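Local coordinates for protein GCN5-related N-acetyltransferase:Aminotransferase, class-II (Rhodopseudomonas palustris, PDB 2FIW) that probably transfers the acetyl group of acetyl coenzyme A, which it binds, to an amine acceptor, as GCN5-related N-acetyltransferases do, at residues P73-A77 / L88-Y94; F25-I29 / W45-A49; R58-Q62 / I85-Y89. All blocks are in the same frame, centred on the assembly; numbering follows the deposited sequence.

Contact 1 (P73-A77 / L88-Y94). With ACO (acetyl coenzyme *a), chain C.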
loop_
_atom_site.group_PDB
_atom_site.type_symbol
_atom_site.label_atom_id
_atom_site.label_comp_id
_atom_site.label_asym_id
_atom_site.label_seq_id
_atom_site.Cartn_x
_atom_site.Cartn_y
_atom_site.Cartn_z
ATOM N N PRO A 73 -12.469 -7.172 -5.178
ATOM C CA PRO A 73 -11.282 -6.424 -4.776
ATOM C C PRO A 73 -10.769 -6.863 -3.397
ATOM O O PRO A 73 -11.536 -6.904 -2.428
ATOM C CB PRO A 73 -11.779 -4.973 -4.746
ATOM C CG PRO A 73 -12.988 -4.971 -5.616
ATOM C CD PRO A 73 -13.626 -6.275 -5.321
ATOM N N VAL A 74 -9.480 -7.187 -3.339
ATOM C CA VAL A 74 -8.856 -7.770 -2.159
ATOM C C VAL A 74 -7.597 -6.996 -1.737
ATOM O O VAL A 74 -6.950 -7.369 -0.761
ATOM C CB VAL A 74 -8.466 -9.279 -2.380
ATOM C CG1 VAL A 74 -9.703 -10.130 -2.663
ATOM C CG2 VAL A 74 -7.439 -9.449 -3.490
ATOM N N GLY A 75 -7.259 -5.942 -2.486
ATOM C CA GLY A 75 -6.038 -5.174 -2.271
ATOM C C GLY A 75 -5.885 -4.052 -3.278
ATOM O O GLY A 75 -6.488 -4.090 -4.354
ATOM N N PHE A 76 -5.098 -3.036 -2.927
ATOM C CA PHE A 76 -4.780 -1.961 -3.863
ATOM C C PHE A 76 -3.412 -1.324 -3.554
ATOM O O PHE A 76 -2.868 -1.443 -2.431
ATOM C CB PHE A 76 -5.902 -0.895 -3.917
ATOM C CG PHE A 76 -5.895 0.043 -2.741
ATOM C CD1 PHE A 76 -6.453 -0.350 -1.515
ATOM C CD2 PHE A 76 -5.288 1.300 -2.837
ATOM C CE1 PHE A 76 -6.427 0.513 -0.421
ATOM C CE2 PHE A 76 -5.263 2.169 -1.753
ATOM C CZ PHE A 76 -5.838 1.776 -0.542
ATOM N N ALA A 77 -2.837 -0.676 -4.556
ATOM C CA ALA A 77 -1.594 0.051 -4.353
ATOM C C ALA A 77 -1.576 1.280 -5.251
ATOM O O ALA A 77 -2.291 1.340 -6.249
ATOM C CB ALA A 77 -0.382 -0.847 -4.604
ATOM N N LEU A 88 -0.097 0.795 -0.222
ATOM C CA LEU A 88 -0.134 -0.652 -0.404
ATOM C C LEU A 88 -0.986 -1.215 0.717
ATOM O O LEU A 88 -0.579 -1.164 1.874
ATOM C CB LEU A 88 1.266 -1.257 -0.295
ATOM C CG LEU A 88 1.577 -2.575 -1.028
ATOM C CD1 LEU A 88 2.603 -3.414 -0.270
ATOM C CD2 LEU A 88 0.386 -3.439 -1.453
ATOM N N TYR A 89 -2.166 -1.726 0.389
ATOM C CA TYR A 89 -3.107 -2.237 1.395
ATOM C C TYR A 89 -3.823 -3.471 0.859
ATOM O O TYR A 89 -4.571 -3.401 -0.116
ATOM C CB TYR A 89 -4.114 -1.148 1.837
ATOM C CG TYR A 89 -3.430 0.029 2.470
ATOM C CD1 TYR A 89 -3.162 0.047 3.844
ATOM C CD2 TYR A 89 -3.001 1.114 1.694
ATOM C CE1 TYR A 89 -2.487 1.123 4.439
ATOM C CE2 TYR A 89 -2.324 2.200 2.269
ATOM C CZ TYR A 89 -2.075 2.201 3.647
ATOM O OH TYR A 89 -1.400 3.259 4.238
ATOM N N VAL A 90 -3.559 -4.604 1.485
ATOM C CA VAL A 90 -4.244 -5.857 1.184
ATOM C C VAL A 90 -5.257 -6.117 2.284
ATOM O O VAL A 90 -4.956 -5.899 3.452
ATOM C CB VAL A 90 -3.230 -7.032 1.092
ATOM C CG1 VAL A 90 -3.953 -8.392 0.791
ATOM C CG2 VAL A 90 -2.160 -6.712 0.032
ATOM N N HIS A 91 -6.452 -6.572 1.920
ATOM C CA HIS A 91 -7.482 -6.898 2.903
ATOM C C HIS A 91 -6.929 -7.966 3.843
ATOM O O HIS A 91 -6.207 -8.855 3.377
ATOM C CB HIS A 91 -8.763 -7.390 2.210
ATOM C CG HIS A 91 -9.964 -7.390 3.100
ATOM N ND1 HIS A 91 -10.321 -8.482 3.870
ATOM C CD2 HIS A 91 -10.863 -6.418 3.383
ATOM C CE1 HIS A 91 -11.400 -8.183 4.575
ATOM N NE2 HIS A 91 -11.756 -6.940 4.294
ATOM N N PRO A 92 -7.217 -7.865 5.167
ATOM C CA PRO A 92 -6.702 -8.837 6.150
ATOM C C PRO A 92 -7.089 -10.303 5.879
ATOM O O PRO A 92 -6.336 -11.202 6.203
ATOM C CB PRO A 92 -7.298 -8.361 7.475
ATOM C CG PRO A 92 -8.349 -7.407 7.136
ATOM C CD PRO A 92 -8.014 -6.812 5.823
ATOM N N ASP A 93 -8.243 -10.526 5.263
ATOM C CA ASP A 93 -8.661 -11.864 4.874
ATOM C C ASP A 93 -7.889 -12.463 3.693
ATOM O O ASP A 93 -8.031 -13.651 3.420
ATOM C CB ASP A 93 -10.173 -11.889 4.626
ATOM C CG ASP A 93 -10.968 -11.702 5.919
ATOM O OD1 ASP A 93 -10.501 -12.200 6.966
ATOM O OD2 ASP A 93 -12.038 -11.054 5.902
ATOM N N TYR A 94 -7.049 -11.666 3.025
ATOM C CA TYR A 94 -6.362 -12.144 1.820
ATOM C C TYR A 94 -4.857 -11.985 1.811
ATOM O O TYR A 94 -4.225 -12.065 0.743
ATOM C CB TYR A 94 -6.968 -11.509 0.582
ATOM C CG TYR A 94 -8.422 -11.868 0.422
ATOM C CD1 TYR A 94 -8.799 -13.020 -0.270
ATOM C CD2 TYR A 94 -9.417 -11.071 0.978
ATOM C CE1 TYR A 94 -10.127 -13.365 -0.415
ATOM C CE2 TYR A 94 -10.759 -11.412 0.849
ATOM C CZ TYR A 94 -11.102 -12.560 0.151
ATOM O OH TYR A 94 -12.429 -12.884 0.004
HETATM N N1A ACO C . 3.013 -19.536 2.076
HETATM C C2A ACO C . 3.824 -18.864 2.918
HETATM N N3A ACO C . 4.104 -17.561 2.731
HETATM C C4A ACO C . 3.580 -16.848 1.685
HETATM C C5A ACO C . 2.736 -17.468 0.778
HETATM C C6A ACO C . 2.443 -18.915 1.006
HETATM N N6A ACO C . 1.630 -19.605 0.167
HETATM N N7A ACO C . 2.373 -16.544 -0.141
HETATM C C8A ACO C . 2.976 -15.378 0.194
HETATM N N9A ACO C . 3.713 -15.573 1.297
HETATM C C1B ACO C . 4.544 -14.594 2.049
HETATM C C2B ACO C . 5.637 -13.918 1.242
HETATM O O2B ACO C . 6.804 -14.740 1.168
HETATM C C3B ACO C . 5.881 -12.660 2.058
HETATM O O3B ACO C . 6.955 -12.837 2.984
HETATM P P3B ACO C . 7.828 -11.592 3.546
HETATM O O7A ACO C . 6.972 -10.866 4.578
HETATM O O8A ACO C . 8.105 -10.742 2.327
HETATM O O9A ACO C . 9.044 -12.284 4.122
HETATM C C4B ACO C . 4.573 -12.398 2.815
HETATM O O4B ACO C . 3.749 -13.551 2.629
HETATM C C5B ACO C . 3.823 -11.171 2.298
HETATM O O5B ACO C . 3.777 -11.248 0.866
HETATM P P1A ACO C . 2.434 -11.007 0.015
HETATM O O1A ACO C . 1.464 -12.144 0.260
HETATM O O2A ACO C . 2.919 -10.691 -1.382
HETATM O O3A ACO C . 1.896 -9.641 0.691
HETATM P P2A ACO C . 0.435 -9.459 1.296
HETATM O O4A ACO C . 0.356 -10.262 2.566
HETATM O O5A ACO C . -0.550 -9.709 0.190
HETATM O O6A ACO C . 0.384 -7.881 1.662
HETATM C CBP ACO C . 1.026 -5.895 3.018
HETATM C CCP ACO C . 1.473 -7.136 2.226
HETATM C CDP ACO C . 2.262 -5.305 3.687
HETATM C CEP ACO C . 0.399 -4.879 2.077
HETATM C CAP ACO C . -0.044 -6.259 4.076
HETATM O OAP ACO C . 0.505 -7.059 5.137
HETATM C C9P ACO C . -0.881 -5.124 4.657
HETATM O O9P ACO C . -2.005 -4.745 4.056
HETATM N N8P ACO C . -0.520 -4.561 5.735
HETATM C C7P ACO C . -1.174 -3.497 6.510
HETATM C C6P ACO C . -1.156 -2.126 5.834
HETATM C C5P ACO C . 0.268 -1.703 5.632
HETATM O O5P ACO C . 1.102 -1.852 6.515
HETATM N N4P ACO C . 0.554 -1.182 4.449
HETATM C C3P ACO C . 1.864 -0.733 4.022
HETATM C C2P ACO C . 2.030 0.701 4.499
HETATM S S1P ACO C . 3.354 1.317 3.529
HETATM C C ACO C . 2.626 2.291 2.390
HETATM O O ACO C . 1.447 2.128 2.095
HETATM C CH3 ACO C . 3.347 3.248 1.826
#
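Phe76 and Tyr89 form an antiparallel hydrogen-bonded pair in the beta hairpin of strands 72-80 and 84-90, part of the central sheet of this GNAT acetyltransferase fold. Phe76 N donates to Tyr89 O at 2.9 Å and Tyr89 N answers to Phe76 O, while His91 N, just past the strand, bonds Val74 O at 2.8 Å. Gly75 sits opposite Val90 in a non-hydrogen-bonded pair; it shares Ala67 with Val74 in a classic beta bulge.

The cofactor's pantetheine arm also pairs with strand 84-90 through backbone atoms. N4P of the acetyl coenzyme A donates to Leu88 O at 2.8 Å, and Val90 N donates to its O9P at 3.0 Å, much as a further strand would pair. Leu88 N reaches the thioester oxygen only weakly.

The Phe76 and Tyr89 side chains point the same way, their planes 26° apart but slid so that the rings barely overlap; Phe76 CE1 instead touches Tyr89 CB at 3.6 Å. Tyr89 suits both surroundings: its CD1 lies 3.6 Å from C6P of the cofactor, and its hydroxyl is hydrogen-bonded to Trp45 NE1. A leucine here would probably leave Trp45 NE1 without that mate and open a gap beside the pantetheine. Val74 turns CG1 anti to its carbonyl carbon (chi1 -62°), which sets that methyl over the centre of one face of Tyr94, 3.6 Å from the ring centroid.

Contact 2 (F25-I29 / W45-A49). With ACO (acetyl coenzyme *a), chain C.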
loop_
_atom_site.group_PDB
_atom_site.type_symbol
_atom_site.label_atom_id
_atom_site.label_comp_id
_atom_site.label_asym_id
_atom_site.label_seq_id
_atom_site.Cartn_x
_atom_site.Cartn_y
_atom_site.Cartn_z
ATOM N N PHE A 25 -8.631 -0.443 3.071
ATOM C CA PHE A 25 -7.640 0.398 3.720
ATOM C C PHE A 25 -7.839 0.385 5.248
ATOM O O PHE A 25 -6.893 0.093 5.993
ATOM C CB PHE A 25 -7.753 1.801 3.108
ATOM C CG PHE A 25 -7.015 2.895 3.849
ATOM C CD1 PHE A 25 -7.687 3.702 4.779
ATOM C CD2 PHE A 25 -5.691 3.191 3.537
ATOM C CE1 PHE A 25 -7.019 4.740 5.426
ATOM C CE2 PHE A 25 -5.011 4.208 4.172
ATOM C CZ PHE A 25 -5.667 5.001 5.117
ATOM N N VAL A 26 -9.060 0.661 5.711
ATOM C CA VAL A 26 -9.305 0.663 7.150
ATOM C C VAL A 26 -9.219 -0.743 7.753
ATOM O O VAL A 26 -8.713 -0.881 8.863
ATOM C CB VAL A 26 -10.612 1.423 7.617
ATOM C CG1 VAL A 26 -10.931 2.597 6.734
ATOM C CG2 VAL A 26 -11.782 0.504 7.750
ATOM N N ALA A 27 -9.688 -1.776 7.040
ATOM C CA ALA A 27 -9.645 -3.138 7.572
ATOM C C ALA A 27 -8.218 -3.662 7.656
ATOM O O ALA A 27 -7.860 -4.365 8.593
ATOM C CB ALA A 27 -10.503 -4.048 6.751
ATOM N N SER A 28 -7.405 -3.308 6.666
ATOM C CA SER A 28 -5.978 -3.650 6.624
ATOM C C SER A 28 -5.219 -3.043 7.810
ATOM O O SER A 28 -4.402 -3.697 8.449
ATOM C CB SER A 28 -5.384 -3.137 5.314
ATOM O OG SER A 28 -4.047 -3.562 5.147
ATOM N N ILE A 29 -5.497 -1.771 8.088
ATOM C CA ILE A 29 -4.893 -1.052 9.200
ATOM C C ILE A 29 -5.330 -1.610 10.576
ATOM O O ILE A 29 -4.485 -1.924 11.419
ATOM C CB ILE A 29 -5.178 0.454 9.072
ATOM C CG1 ILE A 29 -4.427 1.012 7.850
ATOM C CG2 ILE A 29 -4.850 1.220 10.391
ATOM C CD1 ILE A 29 -4.944 2.359 7.393
ATOM N N TRP A 45 -4.361 6.858 11.583
ATOM C CA TRP A 45 -3.983 6.318 10.278
ATOM C C TRP A 45 -5.239 6.004 9.435
ATOM O O TRP A 45 -5.377 6.546 8.345
ATOM C CB TRP A 45 -3.126 5.073 10.484
ATOM C CG TRP A 45 -2.491 4.482 9.276
ATOM C CD1 TRP A 45 -2.672 4.846 7.952
ATOM C CD2 TRP A 45 -1.600 3.372 9.266
ATOM N NE1 TRP A 45 -1.923 4.032 7.132
ATOM C CE2 TRP A 45 -1.258 3.115 7.912
ATOM C CE3 TRP A 45 -1.040 2.573 10.272
ATOM C CZ2 TRP A 45 -0.379 2.077 7.543
ATOM C CZ3 TRP A 45 -0.171 1.544 9.902
ATOM C CH2 TRP A 45 0.144 1.305 8.548
ATOM N N ALA A 46 -6.142 5.157 9.950
ATOM C CA ALA A 46 -7.386 4.802 9.259
ATOM C C ALA A 46 -8.320 5.976 8.995
ATOM O O ALA A 46 -9.103 5.948 8.048
ATOM C CB ALA A 46 -8.138 3.751 10.033
ATOM N N SER A 47 -8.256 6.999 9.840
ATOM C CA SER A 47 -9.213 8.086 9.773
ATOM C C SER A 47 -9.033 8.851 8.471
ATOM O O SER A 47 -9.830 9.724 8.165
ATOM C CB SER A 47 -9.100 9.030 10.998
ATOM O OG SER A 47 -8.070 10.012 10.813
ATOM N N ALA A 48 -7.988 8.530 7.708
ATOM C CA ALA A 48 -7.769 9.198 6.425
ATOM C C ALA A 48 -8.884 8.891 5.413
ATOM O O ALA A 48 -9.183 9.708 4.534
ATOM C CB ALA A 48 -6.402 8.856 5.864
ATOM N N ALA A 49 -9.525 7.736 5.561
ATOM C CA ALA A 49 -10.641 7.360 4.697
ATOM C C ALA A 49 -11.970 8.069 5.065
ATOM O O ALA A 49 -12.987 7.904 4.367
ATOM C CB ALA A 49 -10.806 5.841 4.689
HETATM N N1A ACO C . 3.013 -19.536 2.076
HETATM C C2A ACO C . 3.824 -18.864 2.918
HETATM N N3A ACO C . 4.104 -17.561 2.731
HETATM C C4A ACO C . 3.580 -16.848 1.685
HETATM C C5A ACO C . 2.736 -17.468 0.778
HETATM C C6A ACO C . 2.443 -18.915 1.006
HETATM N N6A ACO C . 1.630 -19.605 0.167
HETATM N N7A ACO C . 2.373 -16.544 -0.141
HETATM C C8A ACO C . 2.976 -15.378 0.194
HETATM N N9A ACO C . 3.713 -15.573 1.297
HETATM C C1B ACO C . 4.544 -14.594 2.049
HETATM C C2B ACO C . 5.637 -13.918 1.242
HETATM O O2B ACO C . 6.804 -14.740 1.168
HETATM C C3B ACO C . 5.881 -12.660 2.058
HETATM O O3B ACO C . 6.955 -12.837 2.984
HETATM P P3B ACO C . 7.828 -11.592 3.546
HETATM O O7A ACO C . 6.972 -10.866 4.578
HETATM O O8A ACO C . 8.105 -10.742 2.327
HETATM O O9A ACO C . 9.044 -12.284 4.122
HETATM C C4B ACO C . 4.573 -12.398 2.815
HETATM O O4B ACO C . 3.749 -13.551 2.629
HETATM C C5B ACO C . 3.823 -11.171 2.298
HETATM O O5B ACO C . 3.777 -11.248 0.866
HETATM P P1A ACO C . 2.434 -11.007 0.015
HETATM O O1A ACO C . 1.464 -12.144 0.260
HETATM O O2A ACO C . 2.919 -10.691 -1.382
HETATM O O3A ACO C . 1.896 -9.641 0.691
HETATM P P2A ACO C . 0.435 -9.459 1.296
HETATM O O4A ACO C . 0.356 -10.262 2.566
HETATM O O5A ACO C . -0.550 -9.709 0.190
HETATM O O6A ACO C . 0.384 -7.881 1.662
HETATM C CBP ACO C . 1.026 -5.895 3.018
HETATM C CCP ACO C . 1.473 -7.136 2.226
HETATM C CDP ACO C . 2.262 -5.305 3.687
HETATM C CEP ACO C . 0.399 -4.879 2.077
HETATM C CAP ACO C . -0.044 -6.259 4.076
HETATM O OAP ACO C . 0.505 -7.059 5.137
HETATM C C9P ACO C . -0.881 -5.124 4.657
HETATM O O9P ACO C . -2.005 -4.745 4.056
HETATM N N8P ACO C . -0.520 -4.561 5.735
HETATM C C7P ACO C . -1.174 -3.497 6.510
HETATM C C6P ACO C . -1.156 -2.126 5.834
HETATM C C5P ACO C . 0.268 -1.703 5.632
HETATM O O5P ACO C . 1.102 -1.852 6.515
HETATM N N4P ACO C . 0.554 -1.182 4.449
HETATM C C3P ACO C . 1.864 -0.733 4.022
HETATM C C2P ACO C . 2.030 0.701 4.499
HETATM S S1P ACO C . 3.354 1.317 3.529
HETATM C C ACO C . 2.626 2.291 2.390
HETATM O O ACO C . 1.447 2.128 2.095
HETATM C CH3 ACO C . 3.347 3.248 1.826
#
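Ile29 meets Trp45 and Ala46 with every branch beyond CB. Its CG2 lies against Ala46 CB at 4.2 Å and also near Trp45 CE3, where the small methyl of alanine lets the two helices come close. From CB the longer branch runs with CG1 anti to the carbonyl carbon (chi1 -68°), which lays CG1 over the indole at 3.8 Å from Trp45 CE2. The chain then extends to CD1, which sits 3.5 Å from the centroid of the five-membered ring of Trp45, over its face, in a CH-pi contact. The same methyl also stands over the centre of the Phe25 ring, one helical turn earlier. Because the planes of Phe25 and the five-membered ring are turned 83° from each other, CD1 fills the angle between two aromatic walls.

This packing joins helix 18-32 to helix 39-46 and the 3-10 turn that follows it, beside the acetyl coenzyme A pocket of this GNAT fold. The indole of Trp45 is long enough to bridge helix and cofactor: beyond Ile29 its far edge reaches the pantetheine, with CH2 3.9 Å from the cofactor's O5P.

Phe25 presents its own edge to the backbone, CE1 lying 3.6 Å from Ala46 O near the ring plane. Its CD1 meets Ala49 CB at 3.8 Å, and Val26 CG1 comes to that same methyl at an equal 3.8 Å.

Contact 3 (R58-Q62 / I85-Y89). With ACO (acetyl coenzyme *a), chain C.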
loop_
_atom_site.group_PDB
_atom_site.type_symbol
_atom_site.label_atom_id
_atom_site.label_comp_id
_atom_site.label_asym_id
_atom_site.label_seq_id
_atom_site.Cartn_x
_atom_site.Cartn_y
_atom_site.Cartn_z
ATOM N N ARG A 58 -6.846 11.456 -3.782
ATOM C CA ARG A 58 -5.464 10.989 -3.684
ATOM C C ARG A 58 -5.270 9.767 -4.594
ATOM O O ARG A 58 -4.279 9.651 -5.279
ATOM C CB ARG A 58 -5.119 10.669 -2.219
ATOM C CG ARG A 58 -3.712 10.168 -1.951
ATOM C CD ARG A 58 -3.634 9.719 -0.505
ATOM N NE ARG A 58 -2.314 9.201 -0.119
ATOM C CZ ARG A 58 -1.990 8.817 1.119
ATOM N NH1 ARG A 58 -2.883 8.886 2.103
ATOM N NH2 ARG A 58 -0.772 8.356 1.380
ATOM N N LEU A 59 -6.250 8.876 -4.588
ATOM C CA LEU A 59 -6.282 7.686 -5.405
ATOM C C LEU A 59 -6.412 7.983 -6.896
ATOM O O LEU A 59 -5.632 7.476 -7.703
ATOM C CB LEU A 59 -7.463 6.819 -4.946
ATOM C CG LEU A 59 -7.124 5.644 -4.011
ATOM C CD1 LEU A 59 -6.065 6.041 -3.086
ATOM C CD2 LEU A 59 -8.314 5.186 -3.229
ATOM N N SER A 60 -7.396 8.802 -7.258
ATOM C CA SER A 60 -7.730 9.064 -8.655
ATOM C C SER A 60 -6.682 9.919 -9.359
ATOM O O SER A 60 -6.562 9.881 -10.578
ATOM C CB SER A 60 -9.126 9.704 -8.770
ATOM O OG SER A 60 -9.096 11.065 -8.360
ATOM N N GLY A 61 -5.914 10.669 -8.577
ATOM C CA GLY A 61 -4.889 11.557 -9.115
ATOM C C GLY A 61 -3.511 10.920 -9.099
ATOM O O GLY A 61 -2.520 11.551 -9.488
ATOM N N GLN A 62 -3.456 9.666 -8.643
ATOM C CA GLN A 62 -2.243 8.851 -8.683
ATOM C C GLN A 62 -2.442 7.663 -9.633
ATOM O O GLN A 62 -3.487 7.542 -10.282
ATOM C CB GLN A 62 -1.882 8.397 -7.271
ATOM C CG GLN A 62 -1.277 9.526 -6.416
ATOM C CD GLN A 62 -1.194 9.205 -4.917
ATOM O OE1 GLN A 62 -1.318 8.044 -4.488
ATOM N NE2 GLN A 62 -1.002 10.245 -4.114
ATOM N N ILE A 85 6.038 4.848 -4.021
ATOM C CA ILE A 85 4.997 3.919 -3.612
ATOM C C ILE A 85 4.244 4.580 -2.478
ATOM O O ILE A 85 4.700 4.584 -1.340
ATOM C CB ILE A 85 5.553 2.550 -3.176
ATOM C CG1 ILE A 85 6.253 1.867 -4.361
ATOM C CG2 ILE A 85 4.437 1.675 -2.571
ATOM C CD1 ILE A 85 6.550 0.418 -4.132
ATOM N N ASP A 86 3.089 5.147 -2.810
ATOM C CA ASP A 86 2.309 5.935 -1.872
ATOM C C ASP A 86 1.438 5.077 -0.952
ATOM O O ASP A 86 1.250 5.414 0.211
ATOM C CB ASP A 86 1.446 6.942 -2.631
ATOM C CG ASP A 86 0.841 8.000 -1.720
ATOM O OD1 ASP A 86 1.595 8.630 -0.951
ATOM O OD2 ASP A 86 -0.387 8.206 -1.774
HETATM N N MSE A 87 0.915 3.974 -1.481
HETATM C CA MSE A 87 -0.046 3.135 -0.778
HETATM C C MSE A 87 0.054 1.683 -1.205
HETATM O O MSE A 87 0.273 1.388 -2.388
HETATM C CB MSE A 87 -1.468 3.642 -1.017
HETATM C CG MSE A 87 -1.682 5.061 -0.528
HETATM SE SE MSE A 87 -3.501 5.626 -0.627
HETATM C CE MSE A 87 -3.642 5.741 -2.444
ATOM N N LEU A 88 -0.097 0.795 -0.222
ATOM C CA LEU A 88 -0.134 -0.652 -0.404
ATOM C C LEU A 88 -0.986 -1.215 0.717
ATOM O O LEU A 88 -0.579 -1.164 1.874
ATOM C CB LEU A 88 1.266 -1.257 -0.295
ATOM C CG LEU A 88 1.577 -2.575 -1.028
ATOM C CD1 LEU A 88 2.603 -3.414 -0.270
ATOM C CD2 LEU A 88 0.386 -3.439 -1.453
ATOM N N TYR A 89 -2.166 -1.726 0.389
ATOM C CA TYR A 89 -3.107 -2.237 1.395
ATOM C C TYR A 89 -3.823 -3.471 0.859
ATOM O O TYR A 89 -4.571 -3.401 -0.116
ATOM C CB TYR A 89 -4.114 -1.148 1.837
ATOM C CG TYR A 89 -3.430 0.029 2.470
ATOM C CD1 TYR A 89 -3.162 0.047 3.844
ATOM C CD2 TYR A 89 -3.001 1.114 1.694
ATOM C CE1 TYR A 89 -2.487 1.123 4.439
ATOM C CE2 TYR A 89 -2.324 2.200 2.269
ATOM C CZ TYR A 89 -2.075 2.201 3.647
ATOM O OH TYR A 89 -1.400 3.259 4.238
HETATM N N1A ACO C . 3.013 -19.536 2.076
HETATM C C2A ACO C . 3.824 -18.864 2.918
HETATM N N3A ACO C . 4.104 -17.561 2.731
HETATM C C4A ACO C . 3.580 -16.848 1.685
HETATM C C5A ACO C . 2.736 -17.468 0.778
HETATM C C6A ACO C . 2.443 -18.915 1.006
HETATM N N6A ACO C . 1.630 -19.605 0.167
HETATM N N7A ACO C . 2.373 -16.544 -0.141
HETATM C C8A ACO C . 2.976 -15.378 0.194
HETATM N N9A ACO C . 3.713 -15.573 1.297
HETATM C C1B ACO C . 4.544 -14.594 2.049
HETATM C C2B ACO C . 5.637 -13.918 1.242
HETATM O O2B ACO C . 6.804 -14.740 1.168
HETATM C C3B ACO C . 5.881 -12.660 2.058
HETATM O O3B ACO C . 6.955 -12.837 2.984
HETATM P P3B ACO C . 7.828 -11.592 3.546
HETATM O O7A ACO C . 6.972 -10.866 4.578
HETATM O O8A ACO C . 8.105 -10.742 2.327
HETATM O O9A ACO C . 9.044 -12.284 4.122
HETATM C C4B ACO C . 4.573 -12.398 2.815
HETATM O O4B ACO C . 3.749 -13.551 2.629
HETATM C C5B ACO C . 3.823 -11.171 2.298
HETATM O O5B ACO C . 3.777 -11.248 0.866
HETATM P P1A ACO C . 2.434 -11.007 0.015
HETATM O O1A ACO C . 1.464 -12.144 0.260
HETATM O O2A ACO C . 2.919 -10.691 -1.382
HETATM O O3A ACO C . 1.896 -9.641 0.691
HETATM P P2A ACO C . 0.435 -9.459 1.296
HETATM O O4A ACO C . 0.356 -10.262 2.566
HETATM O O5A ACO C . -0.550 -9.709 0.190
HETATM O O6A ACO C . 0.384 -7.881 1.662
HETATM C CBP ACO C . 1.026 -5.895 3.018
HETATM C CCP ACO C . 1.473 -7.136 2.226
HETATM C CDP ACO C . 2.262 -5.305 3.687
HETATM C CEP ACO C . 0.399 -4.879 2.077
HETATM C CAP ACO C . -0.044 -6.259 4.076
HETATM O OAP ACO C . 0.505 -7.059 5.137
HETATM C C9P ACO C . -0.881 -5.124 4.657
HETATM O O9P ACO C . -2.005 -4.745 4.056
HETATM N N8P ACO C . -0.520 -4.561 5.735
HETATM C C7P ACO C . -1.174 -3.497 6.510
HETATM C C6P ACO C . -1.156 -2.126 5.834
HETATM C C5P ACO C . 0.268 -1.703 5.632
HETATM O O5P ACO C . 1.102 -1.852 6.515
HETATM N N4P ACO C . 0.554 -1.182 4.449
HETATM C C3P ACO C . 1.864 -0.733 4.022
HETATM C C2P ACO C . 2.030 0.701 4.499
HETATM S S1P ACO C . 3.354 1.317 3.529
HETATM C C ACO C . 2.626 2.291 2.390
HETATM O O ACO C . 1.447 2.128 2.095
HETATM C CH3 ACO C . 3.347 3.248 1.826
#
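With CG anti to the backbone N (chi1 180°) and the chain extended on to NE, Arg58 reaches from helix 52-60 to Asp86, whose carboxylate likewise swings anti to its own N (chi1 -167°) and comes from the opposite direction. Asp86 and Met87 form a classic beta bulge facing Ser78, in the strand of the GNAT fold that borders the acetyl coenzyme A pocket. The bulge lets neighbouring residues both send their CB toward the helix.

The salt bridge centres on one oxygen: Arg58 NE donates to Asp86 OD2 at 2.7 Å, on the syn side of the carboxylate and near the guanidinium plane. Arg58 NH2 adds weak bonds, to Asp86 OD1 at 3.3 Å and to OD2. The two planes stand 57° apart, which fits this uneven grip. Gln62 crosses Asp86 at about a right angle, bringing its amide group beside the same carboxylate, and Lys80 of strand 72-80 touches both.

Met87, here a selenomethionine, bends at its last torsion. Its SE, in place of the methionine sulfur, lies over one face of the Arg58 guanidinium, offset toward the rim and 3.8 Å from NE, while the acid holds the edge. The end of this side chain packs against Leu59, although the modelled spacing there is doubtful. Met87 CB also adjoins the edge of the Tyr89 ring. The backbone of strand 84-90 meets the cofactor instead: Met87 CA lies 3.4 Å from the thioester oxygen O, and Asp86 O is 3.4 Å from the acetyl carbon CH3.

In the fold
All three contacts border the bound acetyl coenzyme A. Contacts 1 and 3 share strand 84-90, their centres about 13 Å apart: the first carries it into the hairpin with 72-80, the third ties its bulge to helix 52-60, and the Phe76 side chain adjoins that of Met87 between them. Contact 2 has its centre about 12 Å from that of contact 1 and about 13 Å from that of contact 3; it meets contact 1 through Ser28 OG and Val90 O, 3.0 Å apart, and through Phe25, edge-to-face with Tyr89. Tyr89, also adjoining Ile29, thus lies where the helices meet the strand. Around the cofactor, Gly100, Thr101, Ser124, Asn126, Lys133 and Arg134 supply further hydrogen bonds.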